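Local coordinates for peridinin-chlorophyll A protein (Amphidinium carterae, PDB 2C9E) that probably serves as a water-soluble antenna that captures blue-green light with peridinin, a carotenoid, and holds chlorophyll a beside it, at residues A[84-87]-A[88-91]; A[218-221]-A[222-226]. All blocks are in the same frame, centred on the assembly; numbering follows the deposited sequence.

Contact 1: A[84-87]-A[88-91]; sequences MASK and EDFA. With PID (peridinin), chain F.
Ser86 OG accepts a hydrogen bond from Asp89 N at 2.9 Å, and the bond is nearly straight, with an N-H...O angle of 165°. A serine suits this place because its short hydroxyl can reach forward to an amide of the first turn that has no backbone acceptor; a chi1 of 77° sets OG between the backbone N and the carbonyl carbon, facing that amide. The carbonyl of the same residue is gripped as well, Phe90 N reaching Ser86 O at 2.8 Å, and one step further Ala91 N binds Lys87 O at 2.9 Å. An alanine here has no hydroxyl and leaves Asp89 N without its capping acceptor, which is likely to make the first turn less firmly held. This is a classic N-cap, with Ser86 standing right before helix 87-102 as the loop from helix 60-77 turns into it. Asp89, an acidic residue in the first turn, where it would probably be favoured by the helix dipole, does not close a capping box: its OD2 bonds instead to Ser76 OG of helix 60-77, which also receives Ser86 N. Just before the cap, Ala85 N donates to O5 of peridinin F at 2.9 Å, somewhat bent. The small methyl of Ala85 lets the pigment ring come close, its CB lying 3.5 Å from that same O5. Phe90 carries the apolar side of the turn. Its CG is anti to the backbone N (chi1 -173°), which carries the ring away from the loop to meet the allene end of peridinin obliquely, Phe90 CE1 approaching C22 at 3.7 Å. Tyr15 of helix 2-18 packs against the Phe90 ring edge-to-face, and a digalactosyl diacyl glycerol also touches it. Met84 adds its flexible thioether chain, CE lying 4.0 Å from peridinin CM8.

Contact 2: A[218-221]-A[222-226]; sequences MADG and IDKTL. With MG (magnesium ion), chain L; PID (peridinin), chain D.
Ile222 opens the second part of an unbroken run of alpha-helix within helix 215-231, its N bonded to Met218 O at 2.8 Å in the i to i+4 pattern that Asp223, Lys224 and Thr225 continue. Its branched side chain fills the apolar side, where CD1 lies 4.4 Å from Met218 SD and the chlorophyll is also touched. Met218, bent at both chi2 and chi3, curls its thioether over the end of peridinin D, with CE 3.6 Å from O7, the carbonyl oxygen of the acetyl ester; a flexible, polarisable chain is well suited to following such an uneven surface. Asp223 turns to another side of the helix and grips magnesium with both carboxylate oxygens, OD1 at 2.5 Å and OD2 at 2.6 Å, a bidentate hold that fixes the rotation of the group. Ser71 and Asp75 of helix 60-77 complete the protein part of the site, and Lys78 donates to Asp223 OD2, so that the negative charge gathered round the metal is probably offset in part. Lys224 runs back along the helix, extended until a bend at chi4 (53°) brings NZ to Asp220 OD2 at 2.7 Å. The ammonium meets the syn lone pair of that oxygen, and the two side chains cross obliquely in an i to i+4 salt bridge. The other oxygen of Asp220, OD1, forms a salt bridge with Lys78, so one carboxylate is shared between two lysines. Thr225, short and branched at CB, can fold its hydroxyl back against the preceding turn. Gly221 O thus accepts twice, from Thr225 N at 3.0 Å and, from the opposite face of the carbonyl plane, from Thr225 OG1 at 2.8 Å.

Overall arrangement
Contacts 1 and 2 belong to the two sequence-related halves of the chain, 84-91 in the first and 218-226 in the second; their centres lie about 17 Å apart and their nearest atoms about 8 Å, without touching. Helix 60-77 joins them. It holds Ser76, the partner of Asp89 in contact 1, as well as Ser71 and Asp75, which share magnesium with contact 2; the side chains of Asp89 and Asp75 are about 6 Å apart. The peridinin bound by contact 1 runs on to contact 2, where Ala219 CB lies 3.8 Å from its O7, while Met218 meets a second peridinin. A chlorophyll a lies about 4 Å from the side chain of Ile222.

Contact 1: A[84-87]-A[88-91]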
ATOM      1  N   MET A  84      -2.914  -0.459 -19.590  1.00 27.78           N
ATOM      2  CA  MET A  84      -4.326  -0.766 -19.548  1.00 28.82           C
ATOM      3  C   MET A  84      -4.600  -2.271 -19.560  1.00 28.57           C
ATOM      4  O   MET A  84      -4.249  -2.982 -20.517  1.00 26.48           O
ATOM      5  CB  MET A  84      -4.983  -0.043 -20.739  1.00 33.08           C
ATOM      6  CG  MET A  84      -6.494   0.076 -20.726  1.00 33.95           C
ATOM      7  SD  MET A  84      -7.113   0.862 -19.235  1.00 39.38           S
ATOM      8  CE  MET A  84      -8.377  -0.349 -18.797  1.00 34.74           C
ATOM      9  N   ALA A  85      -5.219  -2.767 -18.492  1.00 26.77           N
ATOM     10  CA  ALA A  85      -5.519  -4.207 -18.413  1.00 26.94           C
ATOM     11  C   ALA A  85      -6.558  -4.600 -19.431  1.00 25.92           C
ATOM     12  O   ALA A  85      -7.209  -3.739 -20.013  1.00 26.81           O
ATOM     13  CB  ALA A  85      -6.038  -4.584 -17.004  1.00 25.70           C
ATOM     14  N   SER A  86      -6.757  -5.910 -19.574  1.00 27.26           N
ATOM     15  CA  SER A  86      -7.751  -6.476 -20.499  1.00 26.29           C
ATOM     16  C   SER A  86      -9.151  -6.299 -19.876  1.00 26.65           C
ATOM     17  O   SER A  86      -9.264  -6.135 -18.659  1.00 23.41           O
ATOM     18  CB  SER A  86      -7.389  -7.977 -20.779  1.00 24.43           C
ATOM     19  OG  SER A  86      -7.705  -8.917 -19.756  1.00 21.39           O
ATOM     20  N   LYS A  87     -10.212  -6.286 -20.690  1.00 26.98           N
ATOM     21  CA  LYS A  87     -11.555  -6.128 -20.126  1.00 28.06           C
ATOM     22  C   LYS A  87     -11.795  -7.310 -19.164  1.00 28.91           C
ATOM     23  O   LYS A  87     -12.482  -7.209 -18.137  1.00 27.39           O
ATOM     24  CB  LYS A  87     -12.635  -6.160 -21.227  1.00 31.11           C
ATOM     25  CG  LYS A  87     -12.728  -4.933 -22.147  1.00 34.48           C
ATOM     26  CD  LYS A  87     -13.913  -5.004 -23.152  1.00 36.12           C
ATOM     27  CE  LYS A  87     -14.045  -3.708 -23.971  1.00 38.34           C
ATOM     28  NZ  LYS A  87     -15.225  -3.734 -24.899  1.00 42.81           N
ATOM     29  N   GLU A  88     -11.232  -8.453 -19.534  1.00 28.76           N
ATOM     30  CA  GLU A  88     -11.342  -9.657 -18.744  1.00 28.99           C
ATOM     31  C   GLU A  88     -10.643  -9.495 -17.398  1.00 26.66           C
ATOM     32  O   GLU A  88     -11.258  -9.705 -16.368  1.00 25.57           O
ATOM     33  CB  GLU A  88     -10.731 -10.826 -19.521  1.00 33.12           C
ATOM     34  CG  GLU A  88     -10.702 -12.106 -18.741  1.00 40.66           C
ATOM     35  CD  GLU A  88     -10.070 -13.254 -19.509  1.00 45.27           C
ATOM     36  OE1 GLU A  88     -10.636 -13.687 -20.557  1.00 47.63           O
ATOM     37  OE2 GLU A  88      -9.003 -13.721 -19.051  1.00 48.99           O
ATOM     38  N   ASP A  89      -9.368  -9.126 -17.404  1.00 27.01           N
ATOM     39  CA  ASP A  89      -8.613  -8.967 -16.150  1.00 27.72           C
ATOM     40  C   ASP A  89      -9.192  -7.841 -15.288  1.00 26.50           C
ATOM     41  O   ASP A  89      -9.234  -7.968 -14.051  1.00 25.01           O
ATOM     42  CB  ASP A  89      -7.111  -8.689 -16.405  1.00 30.29           C
ATOM     43  CG  ASP A  89      -6.387  -9.859 -17.092  1.00 33.25           C
ATOM     44  OD1 ASP A  89      -6.961 -10.965 -17.166  1.00 35.26           O
ATOM     45  OD2 ASP A  89      -5.237  -9.671 -17.547  1.00 33.49           O
ATOM     46  N   PHE A  90      -9.642  -6.772 -15.960  1.00 25.50           N
ATOM     47  CA  PHE A  90     -10.261  -5.622 -15.314  1.00 25.10           C
ATOM     48  C   PHE A  90     -11.500  -6.034 -14.560  1.00 25.69           C
ATOM     49  O   PHE A  90     -11.633  -5.750 -13.372  1.00 26.15           O
ATOM     50  CB  PHE A  90     -10.672  -4.561 -16.331  1.00 25.82           C
ATOM     51  CG  PHE A  90     -11.168  -3.270 -15.697  1.00 25.67           C
ATOM     52  CD1 PHE A  90     -10.260  -2.377 -15.114  1.00 24.91           C
ATOM     53  CD2 PHE A  90     -12.542  -2.940 -15.718  1.00 23.22           C
ATOM     54  CE1 PHE A  90     -10.692  -1.143 -14.560  1.00 25.67           C
ATOM     55  CE2 PHE A  90     -12.997  -1.725 -15.174  1.00 26.27           C
ATOM     56  CZ  PHE A  90     -12.063  -0.811 -14.592  1.00 24.67           C
ATOM     57  N   ALA A  91     -12.440  -6.666 -15.261  1.00 24.98           N
ATOM     58  CA  ALA A  91     -13.675  -7.115 -14.625  1.00 23.10           C
ATOM     59  C   ALA A  91     -13.380  -8.063 -13.467  1.00 23.20           C
ATOM     60  O   ALA A  91     -14.075  -8.005 -12.449  1.00 21.92           O
ATOM     61  CB  ALA A  91     -14.611  -7.796 -15.652  1.00 25.62           C
TER
HETATM   62  C1  PID F1331     -20.487   1.244   1.512  1.00 22.03           C
HETATM   63  C2  PID F1331     -21.559   1.306   2.607  1.00 22.90           C
HETATM   64  C3  PID F1331     -21.166   0.398   3.776  1.00 24.09           C
HETATM   65  C4  PID F1331     -21.076  -1.038   3.252  1.00 22.27           C
HETATM   66  C5  PID F1331     -19.931  -1.245   2.253  1.00 23.00           C
HETATM   67  C6  PID F1331     -19.716  -0.061   1.290  1.00 22.31           C
HETATM   68  C7  PID F1331     -19.125  -0.396   0.066  1.00 22.50           C
HETATM   69  C8  PID F1331     -18.005   0.209  -0.507  1.00 21.72           C
HETATM   70  C9  PID F1331     -17.419  -0.170  -1.719  1.00 22.43           C
HETATM   71  C10 PID F1331     -17.810  -1.195  -2.574  1.00 24.68           C
HETATM   72  C11 PID F1331     -16.299   0.334  -2.243  1.00 23.94           C
HETATM   73  C12 PID F1331     -15.980  -0.329  -3.360  1.00 23.98           C
HETATM   74  C13 PID F1331     -14.862  -0.077  -4.157  1.00 23.11           C
HETATM   75  C14 PID F1331     -14.484  -0.748  -5.322  1.00 23.64           C
HETATM   76  C15 PID F1331     -13.320  -0.357  -5.988  1.00 23.07           C
HETATM   77  C16 PID F1331     -12.802  -0.938  -7.146  1.00 19.62           C
HETATM   78  C17 PID F1331     -11.617  -0.486  -7.728  1.00 18.95           C
HETATM   79  C18 PID F1331     -11.075  -1.088  -8.864  1.00 16.53           C
HETATM   80  C19 PID F1331      -9.884  -0.689  -9.469  1.00 16.34           C
HETATM   81  C20 PID F1331      -9.407  -1.394 -10.577  1.00 16.52           C
HETATM   82  C21 PID F1331      -8.215  -1.140 -11.256  1.00 17.27           C
HETATM   83  C22 PID F1331      -7.847  -1.952 -12.330  1.00 16.69           C
HETATM   84  C23 PID F1331      -6.728  -1.779 -12.981  1.00 17.43           C
HETATM   85  C24 PID F1331      -5.567  -1.632 -13.567  1.00 17.70           C
HETATM   86  C25 PID F1331      -4.294  -2.325 -13.057  1.00 17.30           C
HETATM   87  C26 PID F1331      -3.249  -1.244 -12.757  1.00 17.56           C
HETATM   88  C27 PID F1331      -3.031  -0.281 -13.931  1.00 19.05           C
HETATM   89  C28 PID F1331      -4.343   0.346 -14.423  1.00 18.81           C
HETATM   90  C29 PID F1331      -5.394  -0.713 -14.778  1.00 19.22           C
HETATM   91  C30 PID F1331      -0.880   0.603 -13.429  1.00 21.15           C
HETATM   92  C31 PID F1331       0.039   1.760 -13.032  1.00 19.20           C
HETATM   93  CM1 PID F1331     -20.749   2.191   0.339  1.00 22.74           C
HETATM   94  CM2 PID F1331     -20.255  -2.533   1.488  1.00 20.10           C
HETATM   95  CM3 PID F1331     -18.666  -1.491   3.079  1.00 21.87           C
HETATM   96  CM4 PID F1331     -15.323  -1.910  -5.863  1.00 22.57           C
HETATM   97  CM5 PID F1331      -7.281  -0.005 -10.819  1.00 16.02           C
HETATM   98  CM6 PID F1331      -4.556  -3.075 -11.747  1.00 19.16           C
HETATM   99  CM7 PID F1331      -3.777  -3.328 -14.090  1.00 18.91           C
HETATM  100  CM8 PID F1331      -6.719  -0.033 -15.137  1.00 17.87           C
HETATM  101  O1  PID F1331     -19.126   1.089   1.926  1.00 20.65           O
HETATM  102  O2  PID F1331     -22.158   0.449   4.807  1.00 27.21           O
HETATM  103  O3  PID F1331     -18.787  -1.925  -2.425  1.00 26.72           O
HETATM  104  O4  PID F1331     -16.913  -1.298  -3.601  1.00 23.78           O
HETATM  105  O5  PID F1331      -4.919  -1.524 -15.862  1.00 19.78           O
HETATM  106  O6  PID F1331      -2.226   0.806 -13.446  1.00 21.13           O
HETATM  107  O7  PID F1331      -0.397  -0.468 -13.791  1.00 24.10           O

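Contact 2: A[218-221]-A[222-226]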
ATOM      1  N   MET A 218       7.697   0.760 -13.680  1.00 21.52           N
ATOM      2  CA  MET A 218       6.980   0.956 -12.397  1.00 23.32           C
ATOM      3  C   MET A 218       5.853  -0.102 -12.225  1.00 24.60           C
ATOM      4  O   MET A 218       5.689  -0.719 -11.131  1.00 21.37           O
ATOM      5  CB  MET A 218       6.418   2.381 -12.358  1.00 22.66           C
ATOM      6  CG  MET A 218       5.526   2.714 -11.148  1.00 24.81           C
ATOM      7  SD  MET A 218       6.313   2.607  -9.542  1.00 23.89           S
ATOM      8  CE  MET A 218       7.333   4.074  -9.447  1.00 22.06           C
ATOM      9  N   ALA A 219       5.065  -0.322 -13.302  1.00 25.36           N
ATOM     10  CA  ALA A 219       3.991  -1.343 -13.225  1.00 26.76           C
ATOM     11  C   ALA A 219       4.644  -2.710 -12.925  1.00 27.29           C
ATOM     12  O   ALA A 219       4.109  -3.544 -12.171  1.00 28.21           O
ATOM     13  CB  ALA A 219       3.183  -1.419 -14.574  1.00 23.92           C
ATOM     14  N   ASP A 220       5.804  -2.940 -13.518  1.00 27.82           N
ATOM     15  CA  ASP A 220       6.492  -4.203 -13.311  1.00 28.34           C
ATOM     16  C   ASP A 220       6.971  -4.313 -11.890  1.00 26.71           C
ATOM     17  O   ASP A 220       6.950  -5.387 -11.282  1.00 27.33           O
ATOM     18  CB  ASP A 220       7.698  -4.358 -14.242  1.00 30.05           C
ATOM     19  CG  ASP A 220       8.308  -5.744 -14.111  1.00 33.08           C
ATOM     20  OD1 ASP A 220       7.599  -6.696 -14.474  1.00 33.93           O
ATOM     21  OD2 ASP A 220       9.448  -5.902 -13.609  1.00 35.39           O
ATOM     22  N   GLY A 221       7.443  -3.193 -11.369  1.00 26.22           N
ATOM     23  CA  GLY A 221       7.882  -3.180  -9.985  1.00 26.07           C
ATOM     24  C   GLY A 221       6.709  -3.484  -9.065  1.00 24.49           C
ATOM     25  O   GLY A 221       6.818  -4.276  -8.125  1.00 22.87           O
ATOM     26  N   ILE A 222       5.564  -2.865  -9.338  1.00 24.72           N
ATOM     27  CA  ILE A 222       4.394  -3.107  -8.480  1.00 23.76           C
ATOM     28  C   ILE A 222       4.006  -4.568  -8.556  1.00 25.22           C
ATOM     29  O   ILE A 222       3.671  -5.202  -7.546  1.00 24.90           O
ATOM     30  CB  ILE A 222       3.171  -2.291  -8.920  1.00 23.48           C
ATOM     31  CG1 ILE A 222       3.466  -0.777  -8.775  1.00 24.76           C
ATOM     32  CG2 ILE A 222       1.925  -2.756  -8.130  1.00 21.15           C
ATOM     33  CD1 ILE A 222       3.832  -0.339  -7.329  1.00 25.54           C
ATOM     34  N   ASP A 223       4.025  -5.089  -9.780  1.00 24.75           N
ATOM     35  CA  ASP A 223       3.654  -6.464 -10.012  1.00 25.79           C
ATOM     36  C   ASP A 223       4.577  -7.410  -9.259  1.00 26.66           C
ATOM     37  O   ASP A 223       4.101  -8.334  -8.601  1.00 26.84           O
ATOM     38  CB  ASP A 223       3.699  -6.773 -11.505  1.00 26.12           C
ATOM     39  CG  ASP A 223       3.018  -8.063 -11.824  1.00 28.25           C
ATOM     40  OD1 ASP A 223       2.222  -8.482 -10.957  1.00 29.39           O
ATOM     41  OD2 ASP A 223       3.251  -8.650 -12.905  1.00 27.05           O
ATOM     42  N   LYS A 224       5.892  -7.184  -9.348  1.00 25.93           N
ATOM     43  CA  LYS A 224       6.837  -8.049  -8.644  1.00 24.90           C
ATOM     44  C   LYS A 224       6.625  -7.971  -7.156  1.00 25.79           C
ATOM     45  O   LYS A 224       6.834  -8.961  -6.437  1.00 25.13           O
ATOM     46  CB  LYS A 224       8.288  -7.659  -8.984  1.00 25.69           C
ATOM     47  CG  LYS A 224       8.862  -8.350 -10.276  1.00 24.99           C
ATOM     48  CD  LYS A 224      10.244  -7.840 -10.576  1.00 24.85           C
ATOM     49  CE  LYS A 224      10.859  -8.557 -11.778  1.00 28.44           C
ATOM     50  NZ  LYS A 224       9.950  -8.507 -12.992  1.00 30.53           N
ATOM     51  N   THR A 225       6.235  -6.781  -6.679  1.00 23.46           N
ATOM     52  CA  THR A 225       6.012  -6.587  -5.245  1.00 21.51           C
ATOM     53  C   THR A 225       4.786  -7.384  -4.789  1.00 22.64           C
ATOM     54  O   THR A 225       4.775  -8.004  -3.717  1.00 22.04           O
ATOM     55  CB  THR A 225       5.835  -5.064  -4.956  1.00 22.24           C
ATOM     56  OG1 THR A 225       7.037  -4.384  -5.320  1.00 21.54           O
ATOM     57  CG2 THR A 225       5.590  -4.785  -3.501  1.00 20.17           C
ATOM     58  N   LEU A 226       3.722  -7.346  -5.582  1.00 22.03           N
ATOM     59  CA  LEU A 226       2.545  -8.099  -5.228  1.00 23.70           C
ATOM     60  C   LEU A 226       2.903  -9.601  -5.247  1.00 23.92           C
ATOM     61  O   LEU A 226       2.545 -10.332  -4.362  1.00 21.59           O
ATOM     62  CB  LEU A 226       1.420  -7.803  -6.228  1.00 22.60           C
ATOM     63  CG  LEU A 226       0.873  -6.384  -6.184  1.00 22.92           C
ATOM     64  CD1 LEU A 226      -0.493  -6.406  -6.909  1.00 23.27           C
ATOM     65  CD2 LEU A 226       0.737  -5.887  -4.704  1.00 18.52           C
TER
HETATM   66 MG    MG L1337       1.651 -10.561 -12.261  1.00 27.15          MG
HETATM   67  C1  PID D1329     -18.136  14.120  -8.703  1.00 21.75           C
HETATM   68  C2  PID D1329     -19.332  15.076  -8.684  1.00 22.84           C
HETATM   69  C3  PID D1329     -20.618  14.256  -8.553  1.00 25.23           C
HETATM   70  C4  PID D1329     -20.738  13.335  -9.773  1.00 24.62           C
HETATM   71  C5  PID D1329     -19.664  12.242  -9.813  1.00 23.98           C
HETATM   72  C6  PID D1329     -18.287  12.732  -9.339  1.00 23.30           C
HETATM   73  C7  PID D1329     -17.191  12.082  -9.919  1.00 24.02           C
HETATM   74  C8  PID D1329     -16.312  11.205  -9.281  1.00 20.60           C
HETATM   75  C9  PID D1329     -15.232  10.563  -9.897  1.00 26.44           C
HETATM   76  C10 PID D1329     -14.827  10.658 -11.228  1.00 26.03           C
HETATM   77  C11 PID D1329     -14.372   9.748  -9.278  1.00 23.63           C
HETATM   78  C12 PID D1329     -13.430   9.372 -10.144  1.00 24.40           C
HETATM   79  C13 PID D1329     -12.260   8.700  -9.776  1.00 21.25           C
HETATM   80  C14 PID D1329     -11.184   8.310 -10.579  1.00 20.26           C
HETATM   81  C15 PID D1329     -10.075   7.710  -9.977  1.00 18.47           C
HETATM   82  C16 PID D1329      -8.886   7.357 -10.621  1.00 22.16           C
HETATM   83  C17 PID D1329      -7.819   6.840  -9.882  1.00 22.43           C
HETATM   84  C18 PID D1329      -6.557   6.576 -10.414  1.00 21.55           C
HETATM   85  C19 PID D1329      -5.499   6.122  -9.623  1.00 19.04           C
HETATM   86  C20 PID D1329      -4.212   5.973 -10.148  1.00 19.92           C
HETATM   87  C21 PID D1329      -3.067   5.571  -9.456  1.00 19.41           C
HETATM   88  C22 PID D1329      -1.833   5.553 -10.110  1.00 18.47           C
HETATM   89  C23 PID D1329      -0.666   5.237  -9.601  1.00 19.06           C
HETATM   90  C24 PID D1329       0.539   5.019  -9.124  1.00 19.08           C
HETATM   91  C25 PID D1329       1.204   3.631  -9.140  1.00 20.32           C
HETATM   92  C26 PID D1329       2.136   3.408  -7.943  1.00 17.18           C
HETATM   93  C27 PID D1329       3.106   4.568  -7.699  1.00 21.66           C
HETATM   94  C28 PID D1329       2.270   5.826  -7.432  1.00 19.67           C
HETATM   95  C29 PID D1329       1.377   6.207  -8.619  1.00 20.99           C
HETATM   96  C30 PID D1329       5.053   4.795  -6.311  1.00 23.06           C
HETATM   97  C31 PID D1329       5.984   4.212  -5.248  1.00 20.38           C
HETATM   98  CM1 PID D1329     -16.778  14.823  -8.708  1.00 19.34           C
HETATM   99  CM2 PID D1329     -19.605  11.737 -11.257  1.00 24.03           C
HETATM  100  CM3 PID D1329     -20.118  11.085  -8.918  1.00 24.81           C
HETATM  101  CM4 PID D1329     -11.195   8.587 -12.085  1.00 17.56           C
HETATM  102  CM5 PID D1329      -3.167   5.097  -8.003  1.00 17.32           C
HETATM  103  CM6 PID D1329       0.161   2.509  -9.120  1.00 14.32           C
HETATM  104  CM7 PID D1329       2.020   3.526 -10.432  1.00 17.93           C
HETATM  105  CM8 PID D1329       0.484   7.370  -8.175  1.00 19.46           C
HETATM  106  O1  PID D1329     -18.242  12.934  -7.917  1.00 23.57           O
HETATM  107  O2  PID D1329     -21.735  15.147  -8.542  1.00 26.44           O
HETATM  108  O3  PID D1329     -15.423  11.224 -12.147  1.00 26.07           O
HETATM  109  O4  PID D1329     -13.692   9.910 -11.377  1.00 23.77           O
HETATM  110  O5  PID D1329       2.214   6.642  -9.694  1.00 21.41           O
HETATM  111  O6  PID D1329       3.875   4.152  -6.554  1.00 22.90           O
HETATM  112  O7  PID D1329       5.413   5.775  -6.965  1.00 21.92           O